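Local structure of chitin deacetylase 1 (Bombyx mori, 5ZNT) at residues P37-I42 with E323-K328; E58-K63 with I72-F77; P180-T185 with Q308-P313. The protein hydrolyses N-acetamido groups of N-acetyl-D-glucosamine residues in chitin to give chitosan and acetate, as a zinc-dependent carbohydrate esterase whose deacetylase domain lies in this chain. One frame throughout, in Å; residues are numbered along the deposited sequence.

Contact 1 (P37-I42 with E323-K328)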
loop_
_atom_site.group_PDB
_atom_site.type_symbol
_atom_site.label_atom_id
_atom_site.label_comp_id
_atom_site.label_asym_id
_atom_site.label_seq_id
_atom_site.Cartn_x
_atom_site.Cartn_y
_atom_site.Cartn_z
ATOM N N PRO A 37 17.658 0.980 -8.832
ATOM C CA PRO A 37 17.294 -0.112 -7.911
ATOM C C PRO A 37 15.875 -0.591 -8.201
ATOM O O PRO A 37 14.960 0.215 -8.396
ATOM C CB PRO A 37 17.374 0.537 -6.522
ATOM C CG PRO A 37 17.925 1.910 -6.728
ATOM C CD PRO A 37 17.692 2.282 -8.160
ATOM N N GLN A 38 15.700 -1.902 -8.262
ATOM C CA GLN A 38 14.378 -2.489 -8.453
ATOM C C GLN A 38 13.644 -2.468 -7.113
ATOM O O GLN A 38 13.981 -3.221 -6.200
ATOM C CB GLN A 38 14.495 -3.913 -8.980
ATOM C CG GLN A 38 13.148 -4.610 -9.182
ATOM C CD GLN A 38 12.235 -3.852 -10.160
ATOM O OE1 GLN A 38 12.495 -3.822 -11.369
ATOM N NE2 GLN A 38 11.147 -3.260 -9.640
ATOM N N MET A 39 12.645 -1.611 -6.996
ATOM C CA MET A 39 11.848 -1.520 -5.782
ATOM C C MET A 39 10.708 -2.528 -5.822
ATOM O O MET A 39 10.081 -2.734 -6.866
ATOM C CB MET A 39 11.299 -0.104 -5.625
ATOM C CG MET A 39 12.390 0.909 -5.319
ATOM S SD MET A 39 11.773 2.603 -5.349
ATOM C CE MET A 39 12.225 3.164 -6.997
ATOM N N ILE A 40 10.450 -3.164 -4.678
ATOM C CA ILE A 40 9.310 -4.060 -4.522
ATOM C C ILE A 40 8.510 -3.565 -3.322
ATOM O O ILE A 40 9.073 -3.367 -2.244
ATOM C CB ILE A 40 9.754 -5.523 -4.331
ATOM C CG1 ILE A 40 10.631 -5.949 -5.528
ATOM C CG2 ILE A 40 8.537 -6.466 -4.241
ATOM C CD1 ILE A 40 11.196 -7.376 -5.422
ATOM N N THR A 41 7.211 -3.349 -3.513
ATOM C CA THR A 41 6.331 -2.898 -2.430
ATOM C C THR A 41 5.407 -4.055 -2.070
ATOM O O THR A 41 4.378 -4.264 -2.709
ATOM C CB THR A 41 5.524 -1.656 -2.813
ATOM O OG1 THR A 41 4.689 -1.924 -3.947
ATOM C CG2 THR A 41 6.448 -0.487 -3.146
ATOM N N ILE A 42 5.804 -4.826 -1.061
ATOM C CA ILE A 42 4.885 -5.770 -0.445
ATOM C C ILE A 42 3.864 -4.986 0.368
ATOM O O ILE A 42 4.235 -4.120 1.165
ATOM C CB ILE A 42 5.649 -6.741 0.462
ATOM C CG1 ILE A 42 6.655 -7.570 -0.339
ATOM C CG2 ILE A 42 4.671 -7.628 1.238
ATOM C CD1 ILE A 42 7.666 -8.272 0.592
ATOM N N GLU A 323 19.293 8.066 2.865
ATOM C CA GLU A 323 18.808 8.137 4.241
ATOM C C GLU A 323 17.336 7.761 4.410
ATOM O O GLU A 323 17.028 7.062 5.390
ATOM C CB GLU A 323 19.066 9.533 4.825
ATOM C CG GLU A 323 20.521 9.770 5.230
ATOM C CD GLU A 323 21.093 8.636 6.087
ATOM O OE1 GLU A 323 20.429 8.205 7.063
ATOM O OE2 GLU A 323 22.210 8.164 5.776
ATOM N N PRO A 324 16.398 8.178 3.547
ATOM C CA PRO A 324 14.997 7.767 3.775
ATOM C C PRO A 324 14.824 6.262 3.810
ATOM O O PRO A 324 14.008 5.759 4.591
ATOM C CB PRO A 324 14.248 8.414 2.601
ATOM C CG PRO A 324 15.086 9.643 2.269
ATOM C CD PRO A 324 16.500 9.172 2.456
ATOM N N TRP A 325 15.597 5.521 3.015
ATOM C CA TRP A 325 15.501 4.066 3.036
ATOM C C TRP A 325 16.169 3.437 4.256
ATOM O O TRP A 325 16.051 2.217 4.451
ATOM C CB TRP A 325 16.091 3.487 1.753
ATOM C CG TRP A 325 15.247 3.738 0.530
ATOM C CD1 TRP A 325 14.149 4.545 0.434
ATOM C CD2 TRP A 325 15.440 3.171 -0.769
ATOM N NE1 TRP A 325 13.643 4.507 -0.849
ATOM C CE2 TRP A 325 14.413 3.665 -1.603
ATOM C CE3 TRP A 325 16.381 2.293 -1.307
ATOM C CZ2 TRP A 325 14.300 3.307 -2.939
ATOM C CZ3 TRP A 325 16.270 1.944 -2.636
ATOM C CH2 TRP A 325 15.247 2.459 -3.442
ATOM N N ARG A 326 16.865 4.222 5.078
ATOM C CA ARG A 326 17.512 3.714 6.278
ATOM C C ARG A 326 16.777 4.112 7.552
ATOM O O ARG A 326 17.239 3.768 8.642
ATOM C CB ARG A 326 18.969 4.207 6.350
ATOM C CG ARG A 326 19.786 3.983 5.078
ATOM C CD ARG A 326 21.266 4.299 5.293
ATOM N NE ARG A 326 21.738 3.550 6.446
ATOM C CZ ARG A 326 22.335 2.365 6.372
ATOM N NH1 ARG A 326 22.577 1.810 5.184
ATOM N NH2 ARG A 326 22.696 1.746 7.491
ATOM N N GLU A 327 15.662 4.843 7.455
ATOM C CA GLU A 327 14.874 5.149 8.651
ATOM C C GLU A 327 14.409 3.848 9.295
ATOM O O GLU A 327 13.972 2.917 8.601
ATOM C CB GLU A 327 13.669 6.038 8.318
ATOM C CG GLU A 327 14.007 7.387 7.669
ATOM C CD GLU A 327 12.769 8.080 7.079
ATOM O OE1 GLU A 327 11.638 7.653 7.402
ATOM O OE2 GLU A 327 12.924 9.037 6.280
ATOM N N LYS A 328 14.545 3.768 10.615
ATOM C CA LYS A 328 14.224 2.556 11.358
ATOM C C LYS A 328 14.848 1.343 10.671
ATOM O O LYS A 328 14.183 0.365 10.324
ATOM C CB LYS A 328 12.708 2.407 11.532
ATOM C CG LYS A 328 12.109 3.528 12.369
ATOM C CD LYS A 328 10.632 3.324 12.622
ATOM C CE LYS A 328 9.821 4.482 12.082
ATOM N NZ LYS A 328 8.424 4.431 12.599
#
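Met39 holds CG anti to its carbonyl carbon (chi1 -69°) and stays extended through chi2 before bending at chi3, while Trp325, with its own CG likewise set beside the backbone N, sends its indole out of the loop; the two side chains cross at about a right angle. Where they cross, Met39 SD sits 3.6 Å from Trp325 CZ2, the shortest approach between the segments. One atom back, Met39 CG lies 3.8 Å from Trp325 CH2, so two consecutive atoms of the methionine run across the far corner of the six-membered ring. This is a Met-aromatic contact with an oblique approach: the sulfur stands 4.8 Å from the centroid of the six-membered ring of Trp325, 73° off its normal. Pro37 adds one touch at the ring edge, its CB near the indole plane and 4.2 Å from Trp325 CH2.

Residues 38-42 belong to strand 38-45 of the parallel sheet, in the deformed beta/alpha barrel that CE4 deacetylases share, and the strand leads directly to the zinc ligand Asp46. The touching residues lie at its opposite end, away from the metal. On the other side of the strand, Gln38 NE2 donates to Met39 O at 3.0 Å, arriving from above the carbonyl plane, and also to Ala263 O. Phe322, Tyr299 and Trp309 add further rings around Trp325.

The contact is buried and apolar, held by dispersion between the indole, the proline and the polarisable sulfur. The indole's one polar atom, Trp325 NE1, is bonded to Gln305 O, which lets the whole ring sit inside the protein without leaving its N-H unpaired.

Contact 2 (E58-K63 with I72-F77)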
loop_
_atom_site.group_PDB
_atom_site.type_symbol
_atom_site.label_atom_id
_atom_site.label_comp_id
_atom_site.label_asym_id
_atom_site.label_seq_id
_atom_site.Cartn_x
_atom_site.Cartn_y
_atom_site.Cartn_z
ATOM N N GLU A 58 6.876 -14.181 11.140
ATOM C CA GLU A 58 7.589 -15.178 10.359
ATOM C C GLU A 58 8.217 -14.552 9.119
ATOM O O GLU A 58 9.356 -14.872 8.768
ATOM C CB GLU A 58 6.646 -16.313 9.965
ATOM C CG GLU A 58 7.261 -17.359 9.074
ATOM C CD GLU A 58 6.383 -18.609 8.889
ATOM O OE1 GLU A 58 5.261 -18.677 9.469
ATOM O OE2 GLU A 58 6.818 -19.525 8.146
ATOM N N ILE A 59 7.484 -13.665 8.441
ATOM C CA ILE A 59 8.005 -13.014 7.240
ATOM C C ILE A 59 9.095 -12.007 7.607
ATOM O O ILE A 59 10.208 -12.043 7.073
ATOM C CB ILE A 59 6.876 -12.326 6.455
ATOM C CG1 ILE A 59 5.818 -13.345 6.011
ATOM C CG2 ILE A 59 7.479 -11.586 5.257
ATOM C CD1 ILE A 59 4.524 -12.719 5.468
ATOM N N PHE A 60 8.767 -11.072 8.491
ATOM C CA PHE A 60 9.633 -9.943 8.810
ATOM C C PHE A 60 10.368 -10.248 10.110
ATOM O O PHE A 60 10.107 -9.679 11.164
ATOM C CB PHE A 60 8.822 -8.653 8.875
ATOM C CG PHE A 60 8.088 -8.376 7.610
ATOM C CD1 PHE A 60 8.780 -7.977 6.476
ATOM C CD2 PHE A 60 6.714 -8.572 7.525
ATOM C CE1 PHE A 60 8.117 -7.740 5.288
ATOM C CE2 PHE A 60 6.032 -8.348 6.339
ATOM C CZ PHE A 60 6.721 -7.956 5.207
ATOM N N ASN A 61 11.294 -11.198 9.992
ATOM C CA ASN A 61 11.954 -11.821 11.127
ATOM C C ASN A 61 13.198 -11.066 11.601
ATOM O O ASN A 61 13.877 -11.538 12.519
ATOM C CB ASN A 61 12.330 -13.256 10.772
ATOM C CG ASN A 61 13.209 -13.338 9.538
ATOM O OD1 ASN A 61 13.728 -12.324 9.055
ATOM N ND2 ASN A 61 13.386 -14.549 9.019
ATOM N N GLY A 62 13.506 -9.913 11.018
ATOM C CA GLY A 62 14.736 -9.228 11.368
ATOM C C GLY A 62 15.988 -9.823 10.763
ATOM O O GLY A 62 17.083 -9.319 11.028
ATOM N N LYS A 63 15.861 -10.876 9.959
ATOM C CA LYS A 63 16.978 -11.495 9.261
ATOM C C LYS A 63 16.978 -11.251 7.757
ATOM O O LYS A 63 17.962 -11.593 7.095
ATOM C CB LYS A 63 16.977 -13.012 9.491
ATOM C CG LYS A 63 16.750 -13.427 10.934
ATOM C CD LYS A 63 17.933 -14.205 11.487
ATOM C CE LYS A 63 17.556 -14.918 12.778
ATOM N NZ LYS A 63 16.582 -16.011 12.521
ATOM N N ILE A 72 13.942 -5.569 5.503
ATOM C CA ILE A 72 12.938 -5.313 4.476
ATOM C C ILE A 72 11.695 -4.703 5.125
ATOM O O ILE A 72 11.368 -4.988 6.282
ATOM C CB ILE A 72 12.585 -6.595 3.702
ATOM C CG1 ILE A 72 12.033 -7.683 4.622
ATOM C CG2 ILE A 72 13.808 -7.127 2.982
ATOM C CD1 ILE A 72 11.500 -8.892 3.795
ATOM N N LYS A 73 11.023 -3.825 4.389
ATOM C CA LYS A 73 9.878 -3.093 4.919
ATOM C C LYS A 73 8.678 -3.284 4.004
ATOM O O LYS A 73 8.821 -3.356 2.780
ATOM C CB LYS A 73 10.159 -1.596 5.053
ATOM C CG LYS A 73 11.386 -1.235 5.911
ATOM C CD LYS A 73 11.250 -1.789 7.342
ATOM C CE LYS A 73 12.267 -1.094 8.269
ATOM N NZ LYS A 73 13.655 -1.181 7.698
ATOM N N ALA A 74 7.488 -3.333 4.614
ATOM C CA ALA A 74 6.222 -3.488 3.908
ATOM C C ALA A 74 5.276 -2.354 4.303
ATOM O O ALA A 74 5.563 -1.556 5.200
ATOM C CB ALA A 74 5.594 -4.872 4.200
ATOM N N THR A 75 4.144 -2.271 3.608
ATOM C CA THR A 75 3.125 -1.244 3.836
ATOM C C THR A 75 1.813 -1.937 4.187
ATOM O O THR A 75 1.417 -2.870 3.501
ATOM C CB THR A 75 2.931 -0.369 2.583
ATOM O OG1 THR A 75 4.195 0.190 2.176
ATOM C CG2 THR A 75 1.944 0.774 2.849
ATOM N N TYR A 76 1.141 -1.477 5.243
ATOM C CA TYR A 76 -0.095 -2.084 5.725
ATOM C C TYR A 76 -1.229 -1.097 5.498
ATOM O O TYR A 76 -1.201 0.011 6.046
ATOM C CB TYR A 76 -0.003 -2.433 7.209
ATOM C CG TYR A 76 0.966 -3.562 7.471
ATOM C CD1 TYR A 76 2.335 -3.332 7.507
ATOM C CD2 TYR A 76 0.512 -4.864 7.653
ATOM C CE1 TYR A 76 3.237 -4.368 7.722
ATOM C CE2 TYR A 76 1.407 -5.911 7.892
ATOM C CZ TYR A 76 2.760 -5.647 7.940
ATOM O OH TYR A 76 3.633 -6.669 8.164
ATOM N N PHE A 77 -2.185 -1.473 4.651
ATOM C CA PHE A 77 -3.394 -0.672 4.460
ATOM C C PHE A 77 -4.429 -1.195 5.449
ATOM O O PHE A 77 -5.046 -2.239 5.231
ATOM C CB PHE A 77 -3.878 -0.749 3.011
ATOM C CG PHE A 77 -2.973 -0.019 2.051
ATOM C CD1 PHE A 77 -3.067 1.359 1.901
ATOM C CD2 PHE A 77 -2.008 -0.709 1.335
ATOM C CE1 PHE A 77 -2.210 2.034 1.034
ATOM C CE2 PHE A 77 -1.163 -0.038 0.467
ATOM C CZ PHE A 77 -1.261 1.322 0.323
#
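Phe60 packs against Ile72, Ala74 and Tyr76 inside a beta-alpha-beta unit, strand 38-45, helix 53-59 and strand 75-78, whose two strands are parallel neighbours in the sheet of the deacetylase barrel. Ahead of it, in the last helical turn, Ile59 does not reach the other segment itself but lays its CG2 over the centre of the Phe60 ring, 3.6 Å above the plane, and so backs one face of the phenyl.

Phe60 is the first residue to leave helical geometry and carries the contact. With CG anti to the carbonyl carbon (chi1 -57°), its ring swings in toward the second segment, though its CB does not point there. Ile72 meets it at the edge, CG1 lying in the ring plane 3.8 Å from Phe60 CD1; the isoleucine has turned that branch between its backbone N and carbonyl carbon to get there. Farther along, Ala74 CB comes within 3.4 Å of Phe60 CZ, a tight fit for two carbons. Tyr76 approaches from the opposite direction, and its OH rests obliquely against the ring, 3.5 Å from Phe60 CE2. His96 adds another ring beside Phe60. The contact lies near the active site: the Tyr76 side chain is about 8 Å from that of the zinc ligand His101 and about 11 Å from the zinc.

Past Phe60 the chain turns away. Asn61 opens an Asx turn; Gly62 within it has a positive phi of 76°, where a CB would press on the carbonyl O of Asn61; and Lys63 N closes it, donating to Asn61 OD1 at 2.7 Å from well above the carboxamide plane.

Contact 3 (P180-T185 with Q308-P313). Unlike the reference sequence in segment 180-185: Pro180 (reference Arg), Trp182 (reference Cys).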
loop_
_atom_site.group_PDB
_atom_site.type_symbol
_atom_site.label_atom_id
_atom_site.label_comp_id
_atom_site.label_asym_id
_atom_site.label_seq_id
_atom_site.Cartn_x
_atom_site.Cartn_y
_atom_site.Cartn_z
ATOM N N PRO A 180 5.604 -2.040 -17.518
ATOM C CA PRO A 180 4.659 -1.544 -16.498
ATOM C C PRO A 180 4.913 -0.075 -16.203
ATOM O O PRO A 180 5.866 0.535 -16.701
ATOM C CB PRO A 180 4.951 -2.426 -15.279
ATOM C CG PRO A 180 6.410 -2.820 -15.460
ATOM C CD PRO A 180 6.579 -2.997 -16.961
ATOM N N LEU A 181 4.052 0.506 -15.360
ATOM C CA LEU A 181 4.033 1.952 -15.158
ATOM C C LEU A 181 4.702 2.334 -13.842
ATOM O O LEU A 181 4.581 1.621 -12.841
ATOM C CB LEU A 181 2.595 2.488 -15.189
ATOM C CG LEU A 181 1.983 2.828 -16.557
ATOM C CD1 LEU A 181 2.001 1.631 -17.489
ATOM C CD2 LEU A 181 0.554 3.359 -16.415
ATOM N N TRP A 182 5.426 3.459 -13.858
ATOM C CA TRP A 182 5.932 4.114 -12.663
ATOM C C TRP A 182 4.794 4.882 -11.983
ATOM O O TRP A 182 3.820 5.266 -12.643
ATOM C CB TRP A 182 7.070 5.081 -13.025
ATOM C CG TRP A 182 8.384 4.377 -13.184
ATOM C CD1 TRP A 182 8.817 3.656 -14.276
ATOM C CD2 TRP A 182 9.427 4.287 -12.202
ATOM N NE1 TRP A 182 10.075 3.137 -14.026
ATOM C CE2 TRP A 182 10.471 3.520 -12.768
ATOM C CE3 TRP A 182 9.592 4.814 -10.909
ATOM C CZ2 TRP A 182 11.646 3.235 -12.075
ATOM C CZ3 TRP A 182 10.763 4.523 -10.219
ATOM C CH2 TRP A 182 11.778 3.749 -10.809
ATOM N N PRO A 183 4.894 5.126 -10.672
ATOM C CA PRO A 183 3.927 6.025 -10.017
ATOM C C PRO A 183 3.861 7.354 -10.752
ATOM O O PRO A 183 4.794 7.738 -11.467
ATOM C CB PRO A 183 4.489 6.208 -8.599
ATOM C CG PRO A 183 5.295 4.960 -8.353
ATOM C CD PRO A 183 5.868 4.558 -9.716
ATOM N N TYR A 184 2.747 8.058 -10.569
ATOM C CA TYR A 184 2.563 9.355 -11.198
ATOM C C TYR A 184 1.752 10.233 -10.255
ATOM O O TYR A 184 1.052 9.733 -9.370
ATOM C CB TYR A 184 1.895 9.210 -12.581
ATOM C CG TYR A 184 0.590 8.450 -12.567
ATOM C CD1 TYR A 184 -0.612 9.101 -12.290
ATOM C CD2 TYR A 184 0.554 7.086 -12.841
ATOM C CE1 TYR A 184 -1.809 8.415 -12.265
ATOM C CE2 TYR A 184 -0.639 6.383 -12.809
ATOM C CZ TYR A 184 -1.813 7.056 -12.519
ATOM O OH TYR A 184 -3.001 6.377 -12.495
ATOM N N THR A 185 1.887 11.548 -10.406
ATOM C CA THR A 185 1.020 12.448 -9.657
ATOM C C THR A 185 -0.238 12.740 -10.469
ATOM O O THR A 185 -0.285 12.549 -11.686
ATOM C CB THR A 185 1.728 13.758 -9.286
ATOM O OG1 THR A 185 2.015 14.511 -10.464
ATOM C CG2 THR A 185 3.026 13.478 -8.552
ATOM N N GLN A 308 9.768 8.740 -1.997
ATOM C CA GLN A 308 10.973 9.466 -1.612
ATOM C C GLN A 308 12.088 9.257 -2.633
ATOM O O GLN A 308 12.825 10.199 -2.958
ATOM C CB GLN A 308 11.410 9.045 -0.208
ATOM C CG GLN A 308 10.526 9.637 0.876
ATOM C CD GLN A 308 10.774 9.008 2.220
ATOM O OE1 GLN A 308 10.991 7.800 2.321
ATOM N NE2 GLN A 308 10.760 9.824 3.264
ATOM N N TRP A 309 12.193 8.048 -3.190
ATOM C CA TRP A 309 13.158 7.809 -4.262
ATOM C C TRP A 309 12.782 8.577 -5.526
ATOM O O TRP A 309 13.649 9.177 -6.172
ATOM C CB TRP A 309 13.256 6.318 -4.565
ATOM C CG TRP A 309 14.334 5.973 -5.573
ATOM C CD1 TRP A 309 15.599 5.534 -5.298
ATOM C CD2 TRP A 309 14.235 6.040 -7.002
ATOM N NE1 TRP A 309 16.300 5.333 -6.466
ATOM C CE2 TRP A 309 15.488 5.640 -7.526
ATOM C CE3 TRP A 309 13.219 6.408 -7.887
ATOM C CZ2 TRP A 309 15.747 5.593 -8.897
ATOM C CZ3 TRP A 309 13.476 6.363 -9.251
ATOM C CH2 TRP A 309 14.730 5.949 -9.743
ATOM N N VAL A 310 11.501 8.557 -5.908
ATOM C CA VAL A 310 11.063 9.304 -7.091
ATOM C C VAL A 310 11.427 10.771 -6.956
ATOM O O VAL A 310 11.766 11.439 -7.941
ATOM C CB VAL A 310 9.551 9.116 -7.319
ATOM C CG1 VAL A 310 9.035 10.077 -8.403
ATOM C CG2 VAL A 310 9.261 7.685 -7.725
ATOM N N GLN A 311 11.359 11.296 -5.739
ATOM C CA GLN A 311 11.613 12.708 -5.514
ATOM C C GLN A 311 13.099 13.035 -5.528
ATOM O O GLN A 311 13.465 14.207 -5.664
ATOM C CB GLN A 311 10.987 13.138 -4.183
ATOM C CG GLN A 311 9.441 13.164 -4.202
ATOM C CD GLN A 311 8.849 13.455 -2.825
ATOM O OE1 GLN A 311 9.380 13.022 -1.797
ATOM N NE2 GLN A 311 7.766 14.207 -2.801
ATOM N N ASN A 312 13.956 12.032 -5.373
ATOM C CA ASN A 312 15.402 12.233 -5.393
ATOM C C ASN A 312 16.043 10.953 -5.907
ATOM O O ASN A 312 16.598 10.158 -5.142
ATOM C CB ASN A 312 15.923 12.616 -4.005
ATOM C CG ASN A 312 17.430 12.777 -3.975
ATOM O OD1 ASN A 312 18.070 12.877 -5.023
ATOM N ND2 ASN A 312 18.009 12.781 -2.771
ATOM N N PRO A 313 15.967 10.712 -7.210
ATOM C CA PRO A 313 16.373 9.407 -7.741
ATOM C C PRO A 313 17.839 9.086 -7.455
ATOM O O PRO A 313 18.736 9.907 -7.665
ATOM C CB PRO A 313 16.079 9.540 -9.238
ATOM C CG PRO A 313 14.972 10.552 -9.298
ATOM C CD PRO A 313 15.295 11.539 -8.228
#
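Trp309 leaves helix 303-311 toward Trp182, its CG anti to the backbone N (chi1 -174°), which lays the indole alongside the loop ahead of strand 184-185. From CB the five-membered ring comes first: CD1 packs against Trp325, and NE1 donates to Arg314 O just beyond the segment. Pro313 CA covers one face, 3.8 Å above the ring centre. On the benzene side, CE3 packs on the Met39 methyl and lies 3.9 Å from Trp182 CZ3. The next atom makes the closest touch, Trp309 CZ3 to Trp182 CZ3 at 3.4 Å. In the deacetylase fold this ties helix 303-311, which covers the Met39 and Thr41 face of strand 38-45, opposite the one helix 243-258 packs on, to the segment that enters the second, mixed sheet, where strand 184-185 pairs antiparallel with 209-214. The six-membered rings lie 25° from parallel but are slid apart, centroids 5.3 Å from each other, and barely overlap. With an alanine in place of Trp309, Trp182 would probably lose its ring partner and the Arg314 carbonyl its indole donor. At the tip, Trp309 CH2 is 3.8 Å from Trp182 CH2, while Val310 CG2 meets the edge of the Trp182 ring, 4.3 Å from Trp182 CZ3.

How the contacts relate
All three contacts are buried, and none is a surface patch. Contacts 1 and 2 share the parallel sheet: strands 38-45 and 75-78 are neighbours in it, and Ile42 O of contact 1 probably accepts a hydrogen bond from Thr75 N of contact 2 at 3.1 Å. Contacts 1 and 3 meet through side chains instead, with Trp325 CZ2 3.5 Å from Trp309 CD1, so sulfur and three indoles form one continuous cluster. Contacts 2 and 3 stay about 10 Å apart at their nearest atoms. Contact 2 is local, phenyl against aliphatic groups and a hydroxyl, and it lies nearest the zinc site; the other two join distant parts of the sequence away from it.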